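Local coordinates for protein Syntaxin1 (PDB 2XHE) that probably acts as a membrane-anchored SNAP receptor, pairing with other SNARE proteins through its SNARE motif in vesicle transport and fusion, at residues L70-L75 / A159-R164; A44-R49 / K109-E114; I57-Q62 / S98-K103. One frame throughout, in Å; residues are numbered along the deposited sequence.

Interaction 1: L70-L75 / A159-R164; sequences LHTESL and AENKRR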
loop_
_atom_site.group_PDB
_atom_site.type_symbol
_atom_site.label_atom_id
_atom_site.label_comp_id
_atom_site.label_asym_id
_atom_site.label_seq_id
_atom_site.Cartn_x
_atom_site.Cartn_y
_atom_site.Cartn_z
ATOM N N LEU B 70 -28.653 13.726 -22.097
ATOM C CA LEU B 70 -29.136 13.969 -23.453
ATOM C C LEU B 70 -29.465 12.680 -24.210
ATOM O O LEU B 70 -30.298 12.683 -25.117
ATOM C CB LEU B 70 -28.128 14.808 -24.244
ATOM C CG LEU B 70 -27.891 16.244 -23.775
ATOM C CD1 LEU B 70 -27.007 16.982 -24.770
ATOM C CD2 LEU B 70 -29.216 16.973 -23.588
ATOM N N HIS B 71 -28.812 11.584 -23.834
ATOM C CA HIS B 71 -29.049 10.290 -24.468
ATOM C C HIS B 71 -30.293 9.590 -23.929
ATOM O O HIS B 71 -31.176 9.198 -24.699
ATOM C CB HIS B 71 -27.837 9.375 -24.298
ATOM C CG HIS B 71 -26.821 9.509 -25.384
ATOM N ND1 HIS B 71 -27.137 9.373 -26.720
ATOM C CD2 HIS B 71 -25.490 9.751 -25.338
ATOM C CE1 HIS B 71 -26.049 9.534 -27.447
ATOM N NE2 HIS B 71 -25.033 9.767 -26.633
ATOM N N THR B 72 -30.348 9.422 -22.608
ATOM C CA THR B 72 -31.468 8.740 -21.961
ATOM C C THR B 72 -32.725 9.598 -22.012
ATOM O O THR B 72 -33.819 9.142 -21.675
ATOM C CB THR B 72 -31.161 8.383 -20.487
ATOM O OG1 THR B 72 -30.913 9.581 -19.737
ATOM C CG2 THR B 72 -29.953 7.439 -20.389
ATOM N N GLU B 73 -32.553 10.845 -22.441
ATOM C CA GLU B 73 -33.659 11.782 -22.571
ATOM C C GLU B 73 -34.299 11.667 -23.957
ATOM O O GLU B 73 -35.477 11.981 -24.134
ATOM C CB GLU B 73 -33.171 13.211 -22.306
ATOM C CG GLU B 73 -34.273 14.237 -22.081
ATOM C CD GLU B 73 -33.729 15.619 -21.749
ATOM O OE1 GLU B 73 -32.696 15.704 -21.046
ATOM O OE2 GLU B 73 -34.338 16.621 -22.191
ATOM N N SER B 74 -33.522 11.210 -24.937
ATOM C CA SER B 74 -34.054 10.972 -26.277
ATOM C C SER B 74 -34.858 9.676 -26.331
ATOM O O SER B 74 -35.236 9.217 -27.406
ATOM C CB SER B 74 -32.942 10.963 -27.330
ATOM O OG SER B 74 -32.520 12.277 -27.647
ATOM N N LEU B 75 -35.110 9.084 -25.168
ATOM C CA LEU B 75 -36.051 7.978 -25.080
ATOM C C LEU B 75 -37.454 8.563 -25.008
ATOM O O LEU B 75 -37.716 9.473 -24.219
ATOM C CB LEU B 75 -35.761 7.097 -23.863
ATOM C CG LEU B 75 -36.681 5.886 -23.668
ATOM C CD1 LEU B 75 -35.926 4.698 -23.075
ATOM C CD2 LEU B 75 -37.892 6.251 -22.813
ATOM N N ALA B 159 -21.086 3.415 -25.626
ATOM C CA ALA B 159 -21.477 2.026 -25.846
ATOM C C ALA B 159 -22.675 1.618 -24.987
ATOM O O ALA B 159 -23.529 0.858 -25.434
ATOM C CB ALA B 159 -20.307 1.107 -25.589
ATOM N N GLU B 160 -22.726 2.121 -23.756
ATOM C CA GLU B 160 -23.845 1.866 -22.847
ATOM C C GLU B 160 -25.161 2.300 -23.472
ATOM O O GLU B 160 -26.155 1.574 -23.413
ATOM C CB GLU B 160 -23.632 2.603 -21.520
ATOM C CG GLU B 160 -24.789 2.536 -20.527
ATOM C CD GLU B 160 -24.443 3.178 -19.179
ATOM O OE1 GLU B 160 -25.363 3.683 -18.502
ATOM O OE2 GLU B 160 -23.250 3.181 -18.795
ATOM N N ASN B 161 -25.157 3.491 -24.069
ATOM C CA ASN B 161 -26.346 4.039 -24.716
ATOM C C ASN B 161 -26.619 3.421 -26.088
ATOM O O ASN B 161 -27.775 3.262 -26.471
ATOM C CB ASN B 161 -26.276 5.573 -24.812
ATOM C CG ASN B 161 -26.912 6.273 -23.610
ATOM O OD1 ASN B 161 -26.278 7.094 -22.945
ATOM N ND2 ASN B 161 -28.168 5.949 -23.331
ATOM N N LYS B 162 -25.564 3.066 -26.820
ATOM C CA LYS B 162 -25.726 2.479 -28.150
ATOM C C LYS B 162 -26.342 1.082 -28.091
ATOM O O LYS B 162 -26.986 0.634 -29.043
ATOM C CB LYS B 162 -24.391 2.423 -28.891
ATOM C CG LYS B 162 -24.461 1.680 -30.216
ATOM C CD LYS B 162 -23.130 1.042 -30.537
ATOM C CE LYS B 162 -23.297 -0.199 -31.396
ATOM N NZ LYS B 162 -22.116 -1.106 -31.254
ATOM N N ARG B 163 -26.131 0.396 -26.972
ATOM C CA ARG B 163 -26.691 -0.934 -26.769
ATOM C C ARG B 163 -28.199 -0.851 -26.535
ATOM O O ARG B 163 -28.959 -1.663 -27.062
ATOM C CB ARG B 163 -25.987 -1.640 -25.604
ATOM C CG ARG B 163 -26.589 -2.980 -25.201
ATOM C CD ARG B 163 -25.602 -3.823 -24.387
ATOM N NE ARG B 163 -24.728 -3.014 -23.536
ATOM C CZ ARG B 163 -25.106 -2.432 -22.402
ATOM N NH1 ARG B 163 -26.358 -2.551 -21.972
ATOM N NH2 ARG B 163 -24.236 -1.719 -21.702
ATOM N N ARG B 164 -28.627 0.140 -25.755
ATOM C CA ARG B 164 -30.050 0.352 -25.498
ATOM C C ARG B 164 -30.695 1.273 -26.539
ATOM O O ARG B 164 -31.920 1.378 -26.607
ATOM C CB ARG B 164 -30.283 0.895 -24.083
ATOM C CG ARG B 164 -29.601 2.222 -23.795
ATOM C CD ARG B 164 -30.297 2.973 -22.665
ATOM N NE ARG B 164 -30.395 2.189 -21.435
ATOM C CZ ARG B 164 -29.637 2.377 -20.356
ATOM N NH1 ARG B 164 -29.806 1.613 -19.285
ATOM N NH2 ARG B 164 -28.714 3.330 -20.345
#
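H71, packed against N161 across the contact, takes S74 N on its carbonyl O at 3.1 Å in the turn that follows. A weak bond of 3.4 Å from S74 OG to L70 O spans the same turn. H71 and N161, both buried, carry the interface. CB of N161 lies over one face of the H71 ring in a CH-pi contact, 4.3 Å from the centroid and 21° off the normal, displaced toward the rim. The amide of N161 continues alongside the root of the H71 side chain, its plane turned 36° from that of the ring. NE2 of H71 is hydrogen-bonded to Q158, one turn of helix back from N161, which ties the polar side of the imidazole to the helix it packs on. The contact joins the first and third helices of the syntaxin N-terminal three-helix domain, 44-72 and 131-171. H71 also touches M94 of helix 80-116 and L222 of helix 214-237, so its side chain meets all three partner helices. At the exposed margin T72 turns its methyl across: with CG2 anti to the carbonyl carbon and OG1 at chi1 61°, the methyl lies against the N161 side chain. The same CG2 meets R164 NH2 at 4.3 Å, approaching the guanidinium obliquely. R164 NH2 itself leans back toward E160 OE1, a long salt bridge of 3.8 Å within its own helix.

Interaction 2: A44-R49 / K109-E114; sequences ADFFNR and KQIEKE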
loop_
_atom_site.group_PDB
_atom_site.type_symbol
_atom_site.label_atom_id
_atom_site.label_comp_id
_atom_site.label_asym_id
_atom_site.label_seq_id
_atom_site.Cartn_x
_atom_site.Cartn_y
_atom_site.Cartn_z
ATOM N N ALA B 44 7.673 28.159 -18.633
ATOM C CA ALA B 44 6.385 28.843 -18.721
ATOM C C ALA B 44 5.407 28.179 -19.691
ATOM O O ALA B 44 4.247 27.947 -19.351
ATOM C CB ALA B 44 6.581 30.304 -19.079
ATOM N N ASP B 45 5.866 27.873 -20.897
ATOM C CA ASP B 45 4.972 27.246 -21.861
ATOM C C ASP B 45 4.502 25.883 -21.379
ATOM O O ASP B 45 3.339 25.530 -21.564
ATOM C CB ASP B 45 5.614 27.123 -23.240
ATOM C CG ASP B 45 4.581 26.899 -24.339
ATOM O OD1 ASP B 45 3.364 26.884 -24.033
ATOM O OD2 ASP B 45 4.982 26.746 -25.513
ATOM N N PHE B 46 5.407 25.117 -20.767
ATOM C CA PHE B 46 5.067 23.787 -20.258
ATOM C C PHE B 46 3.942 23.797 -19.209
ATOM O O PHE B 46 2.922 23.115 -19.373
ATOM C CB PHE B 46 6.308 23.073 -19.716
ATOM C CG PHE B 46 5.996 21.825 -18.937
ATOM C CD1 PHE B 46 5.755 20.628 -19.588
ATOM C CD2 PHE B 46 5.934 21.853 -17.553
ATOM C CE1 PHE B 46 5.463 19.480 -18.875
ATOM C CE2 PHE B 46 5.642 20.712 -16.837
ATOM C CZ PHE B 46 5.406 19.523 -17.498
ATOM N N PHE B 47 4.112 24.564 -18.135
ATOM C CA PHE B 47 3.077 24.606 -17.100
ATOM C C PHE B 47 1.743 25.106 -17.650
ATOM O O PHE B 47 0.674 24.843 -17.078
ATOM C CB PHE B 47 3.532 25.417 -15.892
ATOM C CG PHE B 47 4.559 24.717 -15.068
ATOM C CD1 PHE B 47 4.175 23.855 -14.049
ATOM C CD2 PHE B 47 5.910 24.888 -15.327
ATOM C CE1 PHE B 47 5.117 23.200 -13.289
ATOM C CE2 PHE B 47 6.857 24.236 -14.571
ATOM C CZ PHE B 47 6.458 23.389 -13.546
ATOM N N ASN B 48 1.834 25.822 -18.768
ATOM C CA ASN B 48 0.693 26.226 -19.566
ATOM C C ASN B 48 -0.070 25.030 -20.136
ATOM O O ASN B 48 -1.294 24.932 -19.992
ATOM C CB ASN B 48 1.203 27.062 -20.723
ATOM C CG ASN B 48 0.604 28.433 -20.760
ATOM O OD1 ASN B 48 0.544 29.131 -19.743
ATOM N ND2 ASN B 48 0.168 28.847 -21.947
ATOM N N ARG B 49 0.653 24.127 -20.801
ATOM C CA ARG B 49 0.021 22.963 -21.403
ATOM C C ARG B 49 -0.655 22.106 -20.341
ATOM O O ARG B 49 -1.767 21.615 -20.548
ATOM C CB ARG B 49 1.017 22.087 -22.171
ATOM C CG ARG B 49 2.170 22.796 -22.843
ATOM C CD ARG B 49 2.776 21.879 -23.896
ATOM N NE ARG B 49 1.960 21.894 -25.100
ATOM C CZ ARG B 49 2.215 22.684 -26.139
ATOM N NH1 ARG B 49 3.280 23.478 -26.101
ATOM N NH2 ARG B 49 1.426 22.675 -27.214
ATOM N N LYS B 109 1.335 14.417 -26.691
ATOM C CA LYS B 109 2.352 14.038 -27.671
ATOM C C LYS B 109 3.472 15.060 -27.737
ATOM O O LYS B 109 4.645 14.698 -27.763
ATOM C CB LYS B 109 1.750 13.800 -29.059
ATOM C CG LYS B 109 1.246 12.373 -29.254
ATOM C CD LYS B 109 0.583 12.164 -30.606
ATOM C CE LYS B 109 -0.047 10.775 -30.695
ATOM N NZ LYS B 109 -0.803 10.578 -31.967
ATOM N N GLN B 110 3.111 16.338 -27.748
ATOM C CA GLN B 110 4.108 17.398 -27.796
ATOM C C GLN B 110 5.082 17.272 -26.616
ATOM O O GLN B 110 6.294 17.424 -26.786
ATOM C CB GLN B 110 3.433 18.778 -27.842
ATOM C CG GLN B 110 4.388 19.986 -27.786
ATOM C CD GLN B 110 5.531 19.903 -28.795
ATOM O OE1 GLN B 110 5.412 19.258 -29.845
ATOM N NE2 GLN B 110 6.649 20.560 -28.475
ATOM N N ILE B 111 4.558 16.967 -25.428
ATOM C CA ILE B 111 5.400 16.857 -24.236
ATOM C C ILE B 111 6.262 15.599 -24.291
ATOM O O ILE B 111 7.397 15.594 -23.807
ATOM C CB ILE B 111 4.580 16.871 -22.924
ATOM C CG1 ILE B 111 3.635 18.074 -22.891
ATOM C CG2 ILE B 111 5.510 16.912 -21.722
ATOM C CD1 ILE B 111 2.854 18.221 -21.586
ATOM N N GLU B 112 5.719 14.542 -24.892
ATOM C CA GLU B 112 6.452 13.297 -25.072
ATOM C C GLU B 112 7.702 13.558 -25.893
ATOM O O GLU B 112 8.814 13.360 -25.414
ATOM C CB GLU B 112 5.590 12.251 -25.770
ATOM C CG GLU B 112 6.283 10.914 -25.929
ATOM C CD GLU B 112 5.625 10.049 -26.980
ATOM O OE1 GLU B 112 4.665 10.538 -27.619
ATOM O OE2 GLU B 112 6.069 8.889 -27.168
ATOM N N LYS B 113 7.509 14.005 -27.130
ATOM C CA LYS B 113 8.623 14.405 -27.984
ATOM C C LYS B 113 9.556 15.368 -27.252
ATOM O O LYS B 113 10.773 15.216 -27.297
ATOM C CB LYS B 113 8.113 15.033 -29.287
ATOM C CG LYS B 113 7.380 14.053 -30.204
ATOM C CD LYS B 113 6.869 14.729 -31.479
ATOM C CE LYS B 113 6.119 13.739 -32.374
ATOM N NZ LYS B 113 5.515 14.388 -33.574
ATOM N N GLU B 114 8.982 16.355 -26.572
ATOM C CA GLU B 114 9.779 17.311 -25.803
ATOM C C GLU B 114 10.682 16.596 -24.796
ATOM O O GLU B 114 11.861 16.934 -24.672
ATOM C CB GLU B 114 8.880 18.328 -25.086
ATOM C CG GLU B 114 8.827 19.710 -25.732
ATOM C CD GLU B 114 7.873 20.660 -25.012
ATOM O OE1 GLU B 114 6.973 20.172 -24.296
ATOM O OE2 GLU B 114 8.017 21.895 -25.162
#
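Q110 begins the contact on helix 109-114 by laying its CG over the centre of the R49 guanidinium, 3.8 Å from CZ. Helices 44-72 and 80-116 are the first two, antiparallel helices of the syntaxin N-terminal three-helix domain; here their local axes approach to 11.4 Å and run at 142° to each other. Q110 presents aliphatic carbon to the flat cation: its chain leaves with CG anti to the backbone N and bends at chi2 (50°), and its amide plane stands 53° from the guanidinium plane, so the two groups are not stacked. The guanidinium is held by charge from outside, through a salt bridge of NH2 with D107, one turn before I111 on the facing helix. Within its own helix NH1 adds a long pair with D45 OD2 at 3.7 Å.

I111 follows, buried between R49 and F46. Its CG1 passes the R49 chain in the opposite direction, 4.0 Å from CD. CG2 comes to the edge of the F46 ring, close to the ring plane, and touches CE1 at 3.8 Å, while CD1 reaches the same carbon. The F46 and I111 side chains cross at about a right angle, and R136 of helix 131-171 touches both. E114, a turn after Q110, has OE1 in a long, weak ion pair with R136, while its OE2 lies 5.1 Å from R49 NH1, too far for a contact.

Interaction 3: I57-Q62 / S98-K103; sequences IEDIEQ and SALGNK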
loop_
_atom_site.group_PDB
_atom_site.type_symbol
_atom_site.label_atom_id
_atom_site.label_comp_id
_atom_site.label_asym_id
_atom_site.label_seq_id
_atom_site.Cartn_x
_atom_site.Cartn_y
_atom_site.Cartn_z
ATOM N N ILE B 57 -9.541 18.378 -19.358
ATOM C CA ILE B 57 -10.006 17.131 -18.744
ATOM C C ILE B 57 -11.245 17.382 -17.878
ATOM O O ILE B 57 -12.274 16.728 -18.060
ATOM C CB ILE B 57 -8.896 16.421 -17.914
ATOM C CG1 ILE B 57 -7.886 15.726 -18.819
ATOM C CG2 ILE B 57 -9.476 15.366 -16.977
ATOM C CD1 ILE B 57 -6.711 15.170 -18.051
ATOM N N GLU B 58 -11.150 18.334 -16.948
ATOM C CA GLU B 58 -12.313 18.734 -16.146
ATOM C C GLU B 58 -13.517 19.129 -17.022
ATOM O O GLU B 58 -14.645 18.712 -16.760
ATOM C CB GLU B 58 -11.962 19.868 -15.176
ATOM C CG GLU B 58 -10.927 19.509 -14.120
ATOM C CD GLU B 58 -10.740 20.613 -13.080
ATOM O OE1 GLU B 58 -11.605 21.515 -12.994
ATOM O OE2 GLU B 58 -9.728 20.575 -12.344
ATOM N N ASP B 59 -13.275 19.927 -18.061
ATOM C CA ASP B 59 -14.325 20.279 -19.012
ATOM C C ASP B 59 -14.977 19.022 -19.574
ATOM O O ASP B 59 -16.193 18.844 -19.462
ATOM C CB ASP B 59 -13.772 21.143 -20.149
ATOM C CG ASP B 59 -13.551 22.598 -19.734
ATOM O OD1 ASP B 59 -14.082 23.010 -18.675
ATOM O OD2 ASP B 59 -12.846 23.330 -20.469
ATOM N N ILE B 60 -14.164 18.149 -20.169
ATOM C CA ILE B 60 -14.662 16.882 -20.692
ATOM C C ILE B 60 -15.477 16.112 -19.643
ATOM O O ILE B 60 -16.541 15.575 -19.952
ATOM C CB ILE B 60 -13.525 15.990 -21.222
ATOM C CG1 ILE B 60 -12.756 16.699 -22.334
ATOM C CG2 ILE B 60 -14.069 14.663 -21.729
ATOM C CD1 ILE B 60 -11.846 15.761 -23.116
ATOM N N GLU B 61 -14.987 16.067 -18.403
ATOM C CA GLU B 61 -15.689 15.365 -17.326
ATOM C C GLU B 61 -17.125 15.838 -17.155
ATOM O O GLU B 61 -18.031 15.023 -16.998
ATOM C CB GLU B 61 -14.949 15.497 -15.998
ATOM C CG GLU B 61 -13.761 14.572 -15.873
ATOM C CD GLU B 61 -13.335 14.366 -14.437
ATOM O OE1 GLU B 61 -13.830 13.402 -13.810
ATOM O OE2 GLU B 61 -12.509 15.166 -13.941
ATOM N N GLN B 62 -17.319 17.157 -17.172
ATOM C CA GLN B 62 -18.645 17.759 -17.054
ATOM C C GLN B 62 -19.463 17.471 -18.310
ATOM O O GLN B 62 -20.621 17.062 -18.232
ATOM C CB GLN B 62 -18.524 19.271 -16.842
ATOM C CG GLN B 62 -19.149 19.795 -15.547
ATOM C CD GLN B 62 -18.357 19.409 -14.299
ATOM O OE1 GLN B 62 -17.159 19.126 -14.367
ATOM N NE2 GLN B 62 -19.029 19.403 -13.150
ATOM N N SER B 98 -14.746 15.997 -28.332
ATOM C CA SER B 98 -13.779 15.549 -29.314
ATOM C C SER B 98 -12.672 16.588 -29.556
ATOM O O SER B 98 -11.486 16.263 -29.513
ATOM C CB SER B 98 -14.505 15.189 -30.611
ATOM O OG SER B 98 -13.603 15.089 -31.693
ATOM N N ALA B 99 -13.062 17.838 -29.798
ATOM C CA ALA B 99 -12.101 18.922 -30.004
ATOM C C ALA B 99 -11.188 19.115 -28.785
ATOM O O ALA B 99 -9.990 19.382 -28.928
ATOM C CB ALA B 99 -12.827 20.211 -30.343
ATOM N N LEU B 100 -11.770 18.986 -27.594
ATOM C CA LEU B 100 -11.021 19.019 -26.345
ATOM C C LEU B 100 -10.113 17.797 -26.219
ATOM O O LEU B 100 -8.963 17.903 -25.788
ATOM C CB LEU B 100 -11.975 19.086 -25.158
ATOM C CG LEU B 100 -12.514 20.486 -24.862
ATOM C CD1 LEU B 100 -13.530 20.469 -23.739
ATOM C CD2 LEU B 100 -11.358 21.375 -24.510
ATOM N N GLY B 101 -10.641 16.639 -26.601
ATOM C CA GLY B 101 -9.863 15.417 -26.650
ATOM C C GLY B 101 -8.613 15.529 -27.508
ATOM O O GLY B 101 -7.512 15.234 -27.045
ATOM N N ASN B 102 -8.774 15.955 -28.757
ATOM C CA ASN B 102 -7.646 16.062 -29.674
ATOM C C ASN B 102 -6.576 17.044 -29.218
ATOM O O ASN B 102 -5.389 16.834 -29.465
ATOM C CB ASN B 102 -8.122 16.390 -31.090
ATOM C CG ASN B 102 -8.855 15.228 -31.733
ATOM O OD1 ASN B 102 -9.992 15.371 -32.185
ATOM N ND2 ASN B 102 -8.215 14.059 -31.755
ATOM N N LYS B 103 -6.987 18.117 -28.552
ATOM C CA LYS B 103 -6.017 19.075 -28.053
ATOM C C LYS B 103 -5.192 18.402 -26.964
ATOM O O LYS B 103 -3.966 18.447 -26.989
ATOM C CB LYS B 103 -6.705 20.338 -27.521
ATOM C CG LYS B 103 -6.108 21.662 -28.042
ATOM C CD LYS B 103 -4.711 21.928 -27.507
ATOM C CE LYS B 103 -3.778 22.462 -28.593
ATOM N NZ LYS B 103 -4.134 23.832 -29.057
#
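D59 opens the contact at its exposed border, where its CB meets CD1 of L100 at 3.7 Å. The touching part of D59 is thus the methylene, which extends the apolar seam outward from beneath the carboxylate. I60, next along, is buried and aims its CB at the facing helix. CG1 stands anti to the carbonyl carbon (chi1 -59°) and the chain continues extended, which carries CD1 across the gap between the helices. On the way CG1 lies 3.8 Å from L100 CB, the two side chains sliding past each other in opposite directions. CD1 goes further and rests against the backbone, 3.8 Å from G101 N, at a residue with no side chain of its own. An alanine in place of I60 keeps only CB, which would probably open a gap beside L100 CB and G101 N, leaving the D59 methylene as the main apolar touch on L100 from this segment. The two helical segments run nearly antiparallel: their axes come within 9.7 Å at 152°, with the CA atoms of I60 and L100 7.1 Å apart. This is the pairing of the first and second helices in the syntaxin N-terminal three-helix domain. I97 and I104 of helix 80-116 extend the packing around I60, and V150 of helix 131-171 touches it from the third helix, while L100 also touches N56 on helix 44-72.

All three contacts draw on helix 44-72, and they follow it along the chain in the order interaction 2, interaction 3, interaction 1. Interactions 2 and 3 pair it with helix 80-116; their centres lie about 17 Å apart and their nearest atoms about 5 Å apart, and 57-62 with 98-103 is nested inside the loop that 44-49 and 109-114 close. Interaction 1 changes partner to helix 131-171, its centre about 20 Å from that of interaction 3 and about 37 Å from that of interaction 2. Interactions 1 and 2 lie on opposite sides of the chain's centre, whereas the centre of interaction 3 lies about 6 Å from it.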